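Local coordinates for Plm1 (Streptomyces sp. HK803, PDB 4HXY), which supplies the ketoreductase activity of the first phoslactomycin polyketide synthase module, probably using NADPH to reduce the beta-keto group of the growing chain, at residues P186-I192 and S212-L218; R115-E120 and G325-G331; R171-T175 and P428-F433; L71-H75 and I285-A290. All coordinates share one frame; numbering follows the deposited sequence.

Interaction 1: residues P186-I192 and S212-L218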
loop_
_atom_site.group_PDB
_atom_site.type_symbol
_atom_site.label_atom_id
_atom_site.label_comp_id
_atom_site.label_asym_id
_atom_site.label_seq_id
_atom_site.Cartn_x
_atom_site.Cartn_y
_atom_site.Cartn_z
ATOM N N PRO A 186 2.087 22.815 -10.826
ATOM C CA PRO A 186 3.468 22.438 -10.575
ATOM C C PRO A 186 4.450 23.237 -11.419
ATOM O O PRO A 186 4.177 23.513 -12.594
ATOM C CB PRO A 186 3.512 20.970 -11.008
ATOM C CG PRO A 186 2.409 20.812 -11.949
ATOM C CD PRO A 186 1.337 21.733 -11.486
ATOM N N LYS A 187 5.573 23.574 -10.819
ATOM C CA LYS A 187 6.567 24.478 -11.425
ATOM C C LYS A 187 7.894 23.784 -11.656
ATOM O O LYS A 187 8.195 22.735 -11.048
ATOM C CB LYS A 187 6.765 25.690 -10.503
ATOM C CG LYS A 187 5.491 26.532 -10.394
ATOM C CD LYS A 187 5.539 27.514 -9.265
ATOM C CE LYS A 187 4.165 28.093 -9.021
ATOM N NZ LYS A 187 3.180 27.108 -8.481
ATOM N N GLY A 188 8.710 24.371 -12.532
ATOM C CA GLY A 188 10.047 23.852 -12.761
ATOM C C GLY A 188 10.006 22.538 -13.504
ATOM O O GLY A 188 9.231 22.386 -14.453
ATOM N N THR A 189 10.838 21.595 -13.050
ATOM C CA THR A 189 10.932 20.268 -13.658
ATOM C C THR A 189 10.021 19.274 -12.932
ATOM O O THR A 189 10.141 19.091 -11.708
ATOM C CB THR A 189 12.372 19.780 -13.631
ATOM O OG1 THR A 189 13.164 20.687 -14.425
ATOM C CG2 THR A 189 12.504 18.383 -14.191
ATOM N N VAL A 190 9.125 18.660 -13.704
ATOM C CA VAL A 190 8.172 17.669 -13.209
ATOM C C VAL A 190 8.637 16.317 -13.732
ATOM O O VAL A 190 8.770 16.137 -14.948
ATOM C CB VAL A 190 6.757 17.980 -13.710
ATOM C CG1 VAL A 190 5.747 16.962 -13.191
ATOM C CG2 VAL A 190 6.339 19.369 -13.251
ATOM N N LEU A 191 8.920 15.393 -12.813
ATOM C CA LEU A 191 9.377 14.046 -13.148
ATOM C C LEU A 191 8.226 13.067 -12.922
ATOM O O LEU A 191 7.733 12.943 -11.815
ATOM C CB LEU A 191 10.588 13.672 -12.296
ATOM C CG LEU A 191 11.126 12.247 -12.427
ATOM C CD1 LEU A 191 11.656 12.046 -13.850
ATOM C CD2 LEU A 191 12.203 11.993 -11.366
ATOM N N ILE A 192 7.822 12.369 -13.972
ATOM C CA ILE A 192 6.725 11.429 -13.889
ATOM C C ILE A 192 7.277 10.031 -14.170
ATOM O O ILE A 192 7.615 9.702 -15.306
ATOM C CB ILE A 192 5.578 11.790 -14.851
ATOM C CG1 ILE A 192 5.086 13.229 -14.616
ATOM C CG2 ILE A 192 4.434 10.776 -14.707
ATOM C CD1 ILE A 192 4.081 13.749 -15.659
ATOM N N SER A 212 2.070 25.578 -16.331
ATOM C CA SER A 212 2.795 26.060 -15.157
ATOM C C SER A 212 4.250 25.614 -15.066
ATOM O O SER A 212 5.049 26.249 -14.386
ATOM C CB SER A 212 2.058 25.599 -13.886
ATOM O OG SER A 212 1.894 24.187 -13.879
ATOM N N ALA A 213 4.578 24.483 -15.674
ATOM C CA ALA A 213 5.909 23.898 -15.556
ATOM C C ALA A 213 6.864 24.382 -16.637
ATOM O O ALA A 213 6.435 24.792 -17.721
ATOM C CB ALA A 213 5.835 22.359 -15.583
ATOM N N ASP A 214 8.161 24.293 -16.342
ATOM C CA ASP A 214 9.209 24.529 -17.355
ATOM C C ASP A 214 9.529 23.275 -18.172
ATOM O O ASP A 214 9.757 23.370 -19.377
ATOM C CB ASP A 214 10.500 25.011 -16.687
ATOM C CG ASP A 214 10.413 26.442 -16.165
ATOM O OD1 ASP A 214 9.575 27.235 -16.676
ATOM O OD2 ASP A 214 11.191 26.768 -15.217
ATOM N N ARG A 215 9.561 22.114 -17.519
ATOM C CA ARG A 215 10.019 20.857 -18.126
ATOM C C ARG A 215 9.215 19.687 -17.595
ATOM O O ARG A 215 8.999 19.596 -16.395
ATOM C CB ARG A 215 11.466 20.570 -17.782
ATOM C CG ARG A 215 12.435 21.566 -18.265
ATOM C CD ARG A 215 13.794 20.932 -18.299
ATOM N NE ARG A 215 14.814 21.954 -18.503
ATOM C CZ ARG A 215 16.104 21.693 -18.621
ATOM N NH1 ARG A 215 16.538 20.432 -18.563
ATOM N NH2 ARG A 215 16.952 22.696 -18.799
ATOM N N ILE A 216 8.808 18.801 -18.493
ATOM C CA ILE A 216 8.117 17.573 -18.120
ATOM C C ILE A 216 8.967 16.393 -18.576
ATOM O O ILE A 216 9.286 16.271 -19.760
ATOM C CB ILE A 216 6.707 17.520 -18.725
ATOM C CG1 ILE A 216 5.883 18.697 -18.221
ATOM C CG2 ILE A 216 6.008 16.194 -18.360
ATOM C CD1 ILE A 216 4.598 18.917 -18.991
ATOM N N LEU A 217 9.388 15.571 -17.624
ATOM C CA LEU A 217 10.225 14.406 -17.905
ATOM C C LEU A 217 9.425 13.134 -17.625
ATOM O O LEU A 217 8.926 12.930 -16.506
ATOM C CB LEU A 217 11.478 14.426 -17.052
ATOM C CG LEU A 217 12.513 15.544 -17.270
ATOM C CD1 LEU A 217 13.821 15.103 -16.665
ATOM C CD2 LEU A 217 12.714 15.844 -18.742
ATOM N N LEU A 218 9.313 12.293 -18.652
ATOM C CA LEU A 218 8.581 11.034 -18.565
ATOM C C LEU A 218 9.625 9.936 -18.449
ATOM O O LEU A 218 10.459 9.757 -19.349
ATOM C CB LEU A 218 7.725 10.807 -19.793
ATOM C CG LEU A 218 6.750 11.899 -20.207
ATOM C CD1 LEU A 218 6.005 11.410 -21.427
ATOM C CD2 LEU A 218 5.770 12.298 -19.084
HETATM O O HOH W 1 7.837 26.595 -13.939
#

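Interaction 2: residues R115-E120 and G325-G331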
loop_
_atom_site.group_PDB
_atom_site.type_symbol
_atom_site.label_atom_id
_atom_site.label_comp_id
_atom_site.label_asym_id
_atom_site.label_seq_id
_atom_site.Cartn_x
_atom_site.Cartn_y
_atom_site.Cartn_z
ATOM N N ARG A 115 -3.519 -8.930 4.401
ATOM C CA ARG A 115 -4.903 -8.811 3.937
ATOM C C ARG A 115 -5.231 -9.751 2.770
ATOM O O ARG A 115 -6.311 -10.338 2.725
ATOM C CB ARG A 115 -5.235 -7.365 3.560
ATOM C CG ARG A 115 -5.406 -6.440 4.785
ATOM C CD ARG A 115 -5.837 -5.023 4.400
ATOM N NE ARG A 115 -4.703 -4.209 3.929
ATOM C CZ ARG A 115 -3.948 -3.438 4.699
ATOM N NH1 ARG A 115 -4.192 -3.304 6.000
ATOM N NH2 ARG A 115 -2.947 -2.766 4.170
ATOM N N VAL A 116 -4.302 -9.898 1.838
ATOM C CA VAL A 116 -4.460 -10.845 0.744
ATOM C C VAL A 116 -4.482 -12.299 1.277
ATOM O O VAL A 116 -5.274 -13.115 0.809
ATOM C CB VAL A 116 -3.384 -10.632 -0.313
ATOM C CG1 VAL A 116 -3.515 -11.676 -1.412
ATOM C CG2 VAL A 116 -3.500 -9.212 -0.894
ATOM N N ALA A 117 -3.649 -12.600 2.267
ATOM C CA ALA A 117 -3.681 -13.917 2.920
ATOM C C ALA A 117 -5.071 -14.234 3.491
ATOM O O ALA A 117 -5.564 -15.361 3.356
ATOM C CB ALA A 117 -2.595 -14.016 3.991
ATOM N N GLY A 118 -5.714 -13.235 4.097
ATOM C CA GLY A 118 -7.075 -13.389 4.614
ATOM C C GLY A 118 -8.060 -13.766 3.524
ATOM O O GLY A 118 -8.990 -14.563 3.763
ATOM N N LEU A 119 -7.885 -13.214 2.329
ATOM C CA LEU A 119 -8.794 -13.499 1.210
ATOM C C LEU A 119 -8.487 -14.849 0.519
ATOM O O LEU A 119 -9.410 -15.539 0.065
ATOM C CB LEU A 119 -8.764 -12.380 0.159
ATOM C CG LEU A 119 -9.131 -10.998 0.677
ATOM C CD1 LEU A 119 -8.778 -9.918 -0.354
ATOM C CD2 LEU A 119 -10.624 -10.979 1.016
ATOM N N GLU A 120 -7.214 -15.233 0.459
ATOM C CA GLU A 120 -6.814 -16.472 -0.218
ATOM C C GLU A 120 -6.903 -17.702 0.675
ATOM O O GLU A 120 -7.082 -18.808 0.161
ATOM C CB GLU A 120 -5.381 -16.372 -0.767
ATOM C CG GLU A 120 -5.245 -15.334 -1.860
ATOM C CD GLU A 120 -3.894 -15.325 -2.533
ATOM O OE1 GLU A 120 -3.017 -16.160 -2.181
ATOM O OE2 GLU A 120 -3.722 -14.466 -3.430
ATOM N N GLY A 325 -3.775 -2.151 -1.804
ATOM C CA GLY A 325 -3.019 -2.012 -0.573
ATOM C C GLY A 325 -3.864 -1.542 0.594
ATOM O O GLY A 325 -3.351 -1.391 1.719
ATOM N N ILE A 326 -5.149 -1.245 0.345
ATOM C CA ILE A 326 -6.037 -0.762 1.373
ATOM C C ILE A 326 -6.856 -1.928 1.939
ATOM O O ILE A 326 -6.946 -2.107 3.167
ATOM C CB ILE A 326 -7.008 0.330 0.836
ATOM C CG1 ILE A 326 -6.238 1.550 0.318
ATOM C CG2 ILE A 326 -8.028 0.738 1.947
ATOM C CD1 ILE A 326 -5.453 2.278 1.414
ATOM N N TRP A 327 -7.473 -2.691 1.036
ATOM C CA TRP A 327 -8.281 -3.828 1.460
ATOM C C TRP A 327 -7.921 -5.187 0.899
ATOM O O TRP A 327 -8.388 -6.198 1.440
ATOM C CB TRP A 327 -9.757 -3.527 1.256
ATOM C CG TRP A 327 -10.223 -3.138 -0.122
ATOM C CD1 TRP A 327 -10.262 -3.912 -1.239
ATOM C CD2 TRP A 327 -10.824 -1.884 -0.480
ATOM N NE1 TRP A 327 -10.802 -3.204 -2.284
ATOM C CE2 TRP A 327 -11.173 -1.964 -1.841
ATOM C CE3 TRP A 327 -11.080 -0.699 0.217
ATOM C CZ2 TRP A 327 -11.805 -0.917 -2.507
ATOM C CZ3 TRP A 327 -11.697 0.344 -0.449
ATOM C CH2 TRP A 327 -12.042 0.231 -1.802
ATOM N N GLY A 328 -7.110 -5.227 -0.158
ATOM C CA GLY A 328 -6.621 -6.483 -0.729
ATOM C C GLY A 328 -7.483 -7.034 -1.841
ATOM O O GLY A 328 -8.667 -6.712 -1.960
ATOM N N ALA A 329 -6.883 -7.925 -2.636
ATOM C CA ALA A 329 -7.590 -8.687 -3.667
ATOM C C ALA A 329 -6.820 -9.994 -3.842
ATOM O O ALA A 329 -5.614 -10.017 -3.752
ATOM C CB ALA A 329 -7.682 -7.923 -5.019
ATOM N N ALA A 330 -7.533 -11.089 -4.049
ATOM C CA ALA A 330 -6.878 -12.360 -4.351
ATOM C C ALA A 330 -5.944 -12.215 -5.552
ATOM O O ALA A 330 -6.262 -11.537 -6.533
ATOM C CB ALA A 330 -7.941 -13.463 -4.622
ATOM N N GLY A 331 -4.792 -12.872 -5.469
ATOM C CA GLY A 331 -3.808 -12.835 -6.542
ATOM C C GLY A 331 -2.886 -11.638 -6.525
ATOM O O GLY A 331 -1.944 -11.570 -7.318
#

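Interaction 3: residues R171-T175 and P428-F433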
loop_
_atom_site.group_PDB
_atom_site.type_symbol
_atom_site.label_atom_id
_atom_site.label_comp_id
_atom_site.label_asym_id
_atom_site.label_seq_id
_atom_site.Cartn_x
_atom_site.Cartn_y
_atom_site.Cartn_z
ATOM N N ARG A 171 -9.121 -1.727 12.774
ATOM C CA ARG A 171 -9.040 -0.961 11.507
ATOM C C ARG A 171 -10.381 -0.920 10.791
ATOM O O ARG A 171 -11.096 -1.930 10.737
ATOM C CB ARG A 171 -8.009 -1.597 10.593
ATOM C CG ARG A 171 -7.608 -0.741 9.420
ATOM C CD ARG A 171 -6.391 -1.293 8.730
ATOM N NE ARG A 171 -6.091 -0.569 7.491
ATOM C CZ ARG A 171 -6.479 -0.930 6.275
ATOM N NH1 ARG A 171 -7.218 -2.025 6.080
ATOM N NH2 ARG A 171 -6.145 -0.159 5.248
ATOM N N ARG A 172 -10.702 0.255 10.259
ATOM C CA ARG A 172 -11.931 0.476 9.506
ATOM C C ARG A 172 -11.660 1.312 8.273
ATOM O O ARG A 172 -10.676 2.079 8.235
ATOM C CB ARG A 172 -12.921 1.237 10.359
ATOM C CG ARG A 172 -13.309 0.544 11.657
ATOM C CD ARG A 172 -14.161 -0.654 11.394
ATOM N NE ARG A 172 -14.604 -1.270 12.650
ATOM C CZ ARG A 172 -14.145 -2.407 13.173
ATOM N NH1 ARG A 172 -13.190 -3.105 12.574
ATOM N NH2 ARG A 172 -14.669 -2.870 14.317
ATOM N N LEU A 173 -12.513 1.162 7.265
ATOM C CA LEU A 173 -12.475 1.992 6.062
ATOM C C LEU A 173 -13.769 2.765 6.036
ATOM O O LEU A 173 -14.839 2.159 6.121
ATOM C CB LEU A 173 -12.321 1.123 4.802
ATOM C CG LEU A 173 -12.090 1.703 3.398
ATOM C CD1 LEU A 173 -13.409 2.150 2.779
ATOM C CD2 LEU A 173 -11.008 2.833 3.414
ATOM N N VAL A 174 -13.670 4.089 6.031
ATOM C CA VAL A 174 -14.849 4.968 6.066
ATOM C C VAL A 174 -14.781 6.059 4.997
ATOM O O VAL A 174 -13.718 6.370 4.470
ATOM C CB VAL A 174 -15.005 5.631 7.429
ATOM C CG1 VAL A 174 -15.328 4.568 8.500
ATOM C CG2 VAL A 174 -13.766 6.471 7.787
ATOM N N THR A 175 -15.930 6.655 4.689
ATOM C CA THR A 175 -15.947 7.836 3.849
ATOM C C THR A 175 -15.240 9.020 4.520
ATOM O O THR A 175 -15.170 9.125 5.750
ATOM C CB THR A 175 -17.381 8.275 3.475
ATOM O OG1 THR A 175 -18.096 8.643 4.655
ATOM C CG2 THR A 175 -18.101 7.143 2.721
ATOM N N PRO A 428 -14.862 -7.083 9.074
ATOM C CA PRO A 428 -15.322 -5.959 9.892
ATOM C C PRO A 428 -14.797 -4.597 9.410
ATOM O O PRO A 428 -15.253 -3.568 9.893
ATOM C CB PRO A 428 -14.788 -6.302 11.279
ATOM C CG PRO A 428 -13.637 -7.182 11.045
ATOM C CD PRO A 428 -13.972 -7.986 9.813
ATOM N N LEU A 429 -13.848 -4.613 8.468
ATOM C CA LEU A 429 -13.282 -3.384 7.907
ATOM C C LEU A 429 -14.348 -2.451 7.337
ATOM O O LEU A 429 -14.203 -1.228 7.438
ATOM C CB LEU A 429 -12.266 -3.747 6.814
ATOM C CG LEU A 429 -11.494 -2.591 6.181
ATOM C CD1 LEU A 429 -10.492 -1.973 7.159
ATOM C CD2 LEU A 429 -10.783 -3.064 4.918
ATOM N N PHE A 430 -15.404 -3.017 6.743
ATOM C CA PHE A 430 -16.402 -2.239 6.033
ATOM C C PHE A 430 -17.717 -2.096 6.790
ATOM O O PHE A 430 -18.759 -1.839 6.186
ATOM C CB PHE A 430 -16.674 -2.895 4.689
ATOM C CG PHE A 430 -15.511 -2.896 3.771
ATOM C CD1 PHE A 430 -15.033 -1.700 3.268
ATOM C CD2 PHE A 430 -14.889 -4.079 3.389
ATOM C CE1 PHE A 430 -13.965 -1.674 2.400
ATOM C CE2 PHE A 430 -13.813 -4.044 2.514
ATOM C CZ PHE A 430 -13.360 -2.845 2.029
ATOM N N GLY A 431 -17.666 -2.208 8.116
ATOM C CA GLY A 431 -18.879 -2.054 8.935
ATOM C C GLY A 431 -19.766 -0.855 8.618
ATOM O O GLY A 431 -20.995 -0.945 8.673
ATOM N N SER A 432 -19.154 0.270 8.244
ATOM C CA SER A 432 -19.899 1.503 8.001
ATOM C C SER A 432 -20.715 1.477 6.693
ATOM O O SER A 432 -21.549 2.355 6.459
ATOM C CB SER A 432 -18.951 2.697 8.004
ATOM O OG SER A 432 -18.095 2.689 6.874
ATOM N N PHE A 433 -20.488 0.459 5.869
ATOM C CA PHE A 433 -21.220 0.258 4.612
ATOM C C PHE A 433 -22.244 -0.884 4.689
ATOM O O PHE A 433 -22.920 -1.187 3.704
ATOM C CB PHE A 433 -20.225 0.046 3.456
ATOM C CG PHE A 433 -19.253 1.179 3.322
ATOM C CD1 PHE A 433 -19.636 2.373 2.708
ATOM C CD2 PHE A 433 -17.993 1.089 3.869
ATOM C CE1 PHE A 433 -18.759 3.439 2.632
ATOM C CE2 PHE A 433 -17.112 2.148 3.804
ATOM C CZ PHE A 433 -17.485 3.319 3.175
HETATM O O HOH W 2 -16.189 0.742 8.054
HETATM O O HOH W 3 -18.314 5.389 5.994
#

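Interaction 4: residues L71-H75 and I285-A290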
loop_
_atom_site.group_PDB
_atom_site.type_symbol
_atom_site.label_atom_id
_atom_site.label_comp_id
_atom_site.label_asym_id
_atom_site.label_seq_id
_atom_site.Cartn_x
_atom_site.Cartn_y
_atom_site.Cartn_z
ATOM N N LEU A 71 5.547 -14.005 3.922
ATOM C CA LEU A 71 5.478 -14.922 2.785
ATOM C C LEU A 71 6.168 -16.240 3.148
ATOM O O LEU A 71 5.619 -17.313 2.926
ATOM C CB LEU A 71 6.147 -14.330 1.540
ATOM C CG LEU A 71 6.036 -15.192 0.269
ATOM C CD1 LEU A 71 4.619 -15.198 -0.285
ATOM C CD2 LEU A 71 6.988 -14.735 -0.835
ATOM N N ALA A 72 7.362 -16.142 3.716
ATOM C CA ALA A 72 8.100 -17.331 4.122
ATOM C C ALA A 72 7.347 -18.179 5.154
ATOM O O ALA A 72 7.337 -19.403 5.047
ATOM C CB ALA A 72 9.477 -16.970 4.660
ATOM N N ALA A 73 6.728 -17.531 6.135
ATOM C CA ALA A 73 5.951 -18.242 7.150
ATOM C C ALA A 73 4.765 -18.955 6.535
ATOM O O ALA A 73 4.453 -20.090 6.896
ATOM C CB ALA A 73 5.485 -17.270 8.237
ATOM N N LEU A 74 4.080 -18.313 5.593
ATOM C CA LEU A 74 2.922 -18.931 4.972
ATOM C C LEU A 74 3.353 -20.135 4.140
ATOM O O LEU A 74 2.627 -21.111 4.065
ATOM C CB LEU A 74 2.145 -17.904 4.108
ATOM C CG LEU A 74 1.423 -16.856 4.952
ATOM C CD1 LEU A 74 0.943 -15.669 4.102
ATOM C CD2 LEU A 74 0.240 -17.491 5.763
ATOM N N HIS A 75 4.529 -20.074 3.521
ATOM C CA HIS A 75 5.048 -21.237 2.802
ATOM C C HIS A 75 5.385 -22.386 3.755
ATOM O O HIS A 75 5.264 -23.561 3.377
ATOM C CB HIS A 75 6.285 -20.878 1.975
ATOM C CG HIS A 75 5.996 -19.980 0.818
ATOM N ND1 HIS A 75 4.752 -19.883 0.231
ATOM C CD2 HIS A 75 6.796 -19.119 0.146
ATOM C CE1 HIS A 75 4.801 -18.998 -0.750
ATOM N NE2 HIS A 75 6.029 -18.530 -0.829
ATOM N N ILE A 285 -0.452 -16.405 -3.299
ATOM C CA ILE A 285 0.636 -16.484 -2.355
ATOM C C ILE A 285 1.333 -17.834 -2.467
ATOM O O ILE A 285 2.572 -17.893 -2.424
ATOM C CB ILE A 285 0.133 -16.275 -0.893
ATOM C CG1 ILE A 285 -0.205 -14.795 -0.680
ATOM C CG2 ILE A 285 1.165 -16.784 0.140
ATOM C CD1 ILE A 285 -1.088 -14.529 0.538
ATOM N N ALA A 286 0.541 -18.889 -2.648
ATOM C CA ALA A 286 1.084 -20.249 -2.748
ATOM C C ALA A 286 2.052 -20.431 -3.920
ATOM O O ALA A 286 2.904 -21.324 -3.866
ATOM C CB ALA A 286 -0.034 -21.276 -2.849
ATOM N N GLU A 287 1.891 -19.618 -4.967
ATOM C CA GLU A 287 2.715 -19.688 -6.156
ATOM C C GLU A 287 3.757 -18.564 -6.224
ATOM O O GLU A 287 4.498 -18.493 -7.199
ATOM C CB GLU A 287 1.841 -19.616 -7.416
ATOM C CG GLU A 287 1.142 -20.927 -7.804
ATOM C CD GLU A 287 0.197 -21.461 -6.766
ATOM O OE1 GLU A 287 0.506 -22.519 -6.167
ATOM O OE2 GLU A 287 -0.871 -20.843 -6.554
ATOM N N THR A 288 3.797 -17.699 -5.218
ATOM C CA THR A 288 4.730 -16.560 -5.188
ATOM C C THR A 288 5.978 -16.860 -4.358
ATOM O O THR A 288 5.887 -17.039 -3.148
ATOM C CB THR A 288 4.061 -15.302 -4.601
ATOM O OG1 THR A 288 2.893 -14.974 -5.352
ATOM C CG2 THR A 288 5.008 -14.116 -4.686
ATOM N N GLY A 289 7.150 -16.898 -4.991
ATOM C CA GLY A 289 8.402 -17.023 -4.254
ATOM C C GLY A 289 8.949 -15.670 -3.838
ATOM O O GLY A 289 8.478 -14.645 -4.348
ATOM N N ALA A 290 9.949 -15.673 -2.957
ATOM C CA ALA A 290 10.557 -14.441 -2.453
ATOM C C ALA A 290 11.109 -13.584 -3.581
ATOM O O ALA A 290 11.001 -12.347 -3.543
ATOM C CB ALA A 290 11.671 -14.730 -1.429
#

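Interaction 1: residues P186-I192 and S212-L218
The carbonyl of G188 is met on one face by two backbone donors, D214 N and R215 N; R215 N stands above the carbonyl plane, 42° out of it. P186 O, in turn, receives the hydroxyl of S212, whose OG lies 2.7 Å from P186 O and 26° off its carbonyl plane. With chi1 of 56°, S212 holds this oxygen between its own N and carbonyl carbon, turned to the proline. An alanine here has no hydroxyl for P186 O, and the link between the two segments ahead of the strands would probably be weakened. A water accepts from G188 N and donates to S212 O.

Beyond this, T189-I192 and R215-L218 pair in parallel: V190 N to R215 O is 2.9 Å, L217 N to V190 O 2.8 Å and I192 N to L217 O 2.8 Å. On one side of the sheet V190 CG2 touches A213 CB at 3.8 Å, and I192 CD1 meets I216 CG2 and L218 CD2; on the other, L191 CD1 lies 4.0 Å from L217 CB.

The strands, joined through helix 198-210, form the first beta-alpha-beta unit of the Rossmann fold: I192 and L218 pack on A204 of that helix, I216 and L218 also on I236 of helix 229-237, and strands 270-275 and 242-247 extend the sheet beyond the two.

Interaction 2: residues R115-E120 and G325-G331
R115, L119 and E120 lose the most surface here, all three reaching from the last turns of helix 105-120 to the short helix 324-327 and the chain that follows it. The R115 side chain bends at chi3 (-80°), which lays one face of its guanidinium against I326 O. R115 NE is 3.2 Å from I326 O, but the angle is too poor for a bond; R115 NH2 makes a weak one to G325 O, 2.8 Å away. A methionine in its place would probably leave G325 O without this donor, weak as it is.

L119 rests a single methyl on the backbone: its CD1 is 3.5 Å from G328 C and 3.6 Å from A329 N, a buried amide with no partner in the model. G328 has positive phi (92°), and a CB there would come within 3.4 Å of both L119 CD1 and R115 CB, so glycine is doubly called for. Both methyls of V116, CG1 and CG2, lie 3.6 Å from A329 O.

E120, extended beyond CG, takes G331 N on the anti side of OE2 at 2.8 Å, with an N-H...O angle of 161°; its OE1 accepts from I285 N.

As in other modular ketoreductases, an N-terminal structural subdomain thus meets the catalytic one. Chemically, a cation faces carbonyls at one end and a carboxylate takes an amide at the other. R115 NH1 lies close to R171 NH1; the carbonyls of G325 and I326 and a weak bond from R115 NH1 to Q160 OE1 probably offset the two like charges.

Interaction 3: residues R171-T175 and P428-F433
The 3-10 segment P428-F433, near the C terminus, lies along R171-T175 at the end of strand 167-175, and its rings join an aromatic cluster: F430 meets W327, W414, F417 and F421, and F433 stacks on W414. One direct hydrogen bond binds the segment to the strand: L173 N to L429 O, 2.9 Å and 166° at the hydrogen. A water supplements this bond, donating to both L429 O and L173 O and accepting from S432 N. A second water accepts from T175 N and lies 2.8 Å from S432 OG, so solvent fills out the pairing where strand and 3-10 turn diverge.

L429 has the most surface covered. Its backbone directs CB away from the strand, but with CG anti to N (chi1 -176°) the methyl CD1 swings back to 3.4 Å from R171 NH1. L173 answers from the strand: its CD1 sits at the edge of the F430 ring, 3.9 Å from F430 CE1, and 3.8 Å from F433 CE2. T175 CG2 reaches the edge of the F433 ring, as does L173 O, 3.2 Å from F433 CE2, while S432 OG lies over one face of that ring.

R172 bends at chi2 (-71°), bringing P428 O over one face of its guanidinium and letting R172 NH1 bond R171 O at 3.0 Å. R171 lies alongside L429, touching it with CG and NH1.

Both arginines spend their charge elsewhere, R172 on E158 and R171 on E10, with R171 NH1 also bonded to Q160 OE1 and I326 O. Cohesion therefore rests on apolar side chains, one backbone bond and bridging waters; the ring edge at L173 O is probably a mildly favourable partner for that carbonyl.

Interaction 4: residues L71-H75 and I285-A290
Two torsions on successive turns of helix 67-77 aim L71 and H75 at the same carbonyl, that of T288. L71 sets CG anti to its N (chi1 -176°), carrying its methyls out to the loop; H75 keeps CG beside N and, with chi2 at -23°, turns the imidazole so that NE2 leads.

H75 NE2 donates to T288 O at 2.8 Å. The oxygen lies almost in the ring plane, though the N-H...O angle is a bent 142°. At the same edge I285 O approaches H75 CE1 to 3.0 Å, also in plane, so the ring end fits between two carbonyl oxygens, while over one ring face sits L71 O, 3.4 Å above the plane. I285 O in addition accepts from T288 N, which folds the 3-10 turn that presents both oxygens.

Beside the ring, L71 CD2 touches T288 O at 3.4 Å and G289 C at 3.7 Å. Its other methyl, CD1, meets I285 CG2 at 3.8 Å, the two side chains passing one another while pointing opposite ways. L74 CD1 reaches the same I285 methyl, 4.1 Å from CG2, and also packs on L113 and A117 of helix 105-120.

The contact thus joins helix 67-77 of the N-terminal region to the loop before helix 290-310 of the ketoreductase region, a loop that ends at G289, the N-cap residue of that helix. The bond direction puts a proton on NE2; with two carbonyl oxygens at this edge, the CE1-H is likely to be polarised as well.

In the fold
From the N terminus, L71-H75 is the first segment to reach forward, closing its loop at I285-A290 (interaction 4). Before that return, R115-E120 opens interaction 2, closed at G325-G331, and R171-T175 opens interaction 3, closed only near the C terminus at P428-F433. These three cross one another, whereas interaction 1, 186-192 with 212-218, is nested inside all of them. Interaction 2 touches both 3 and 4, and so links these two, whose centres are 28 Å apart. Together they tie the N-terminal region to later parts of the chain, in the ketoreductase region and near the C terminus; interaction 1, centred 35 Å from the centre of interaction 2, belongs to the nucleotide-binding Rossmann sheet.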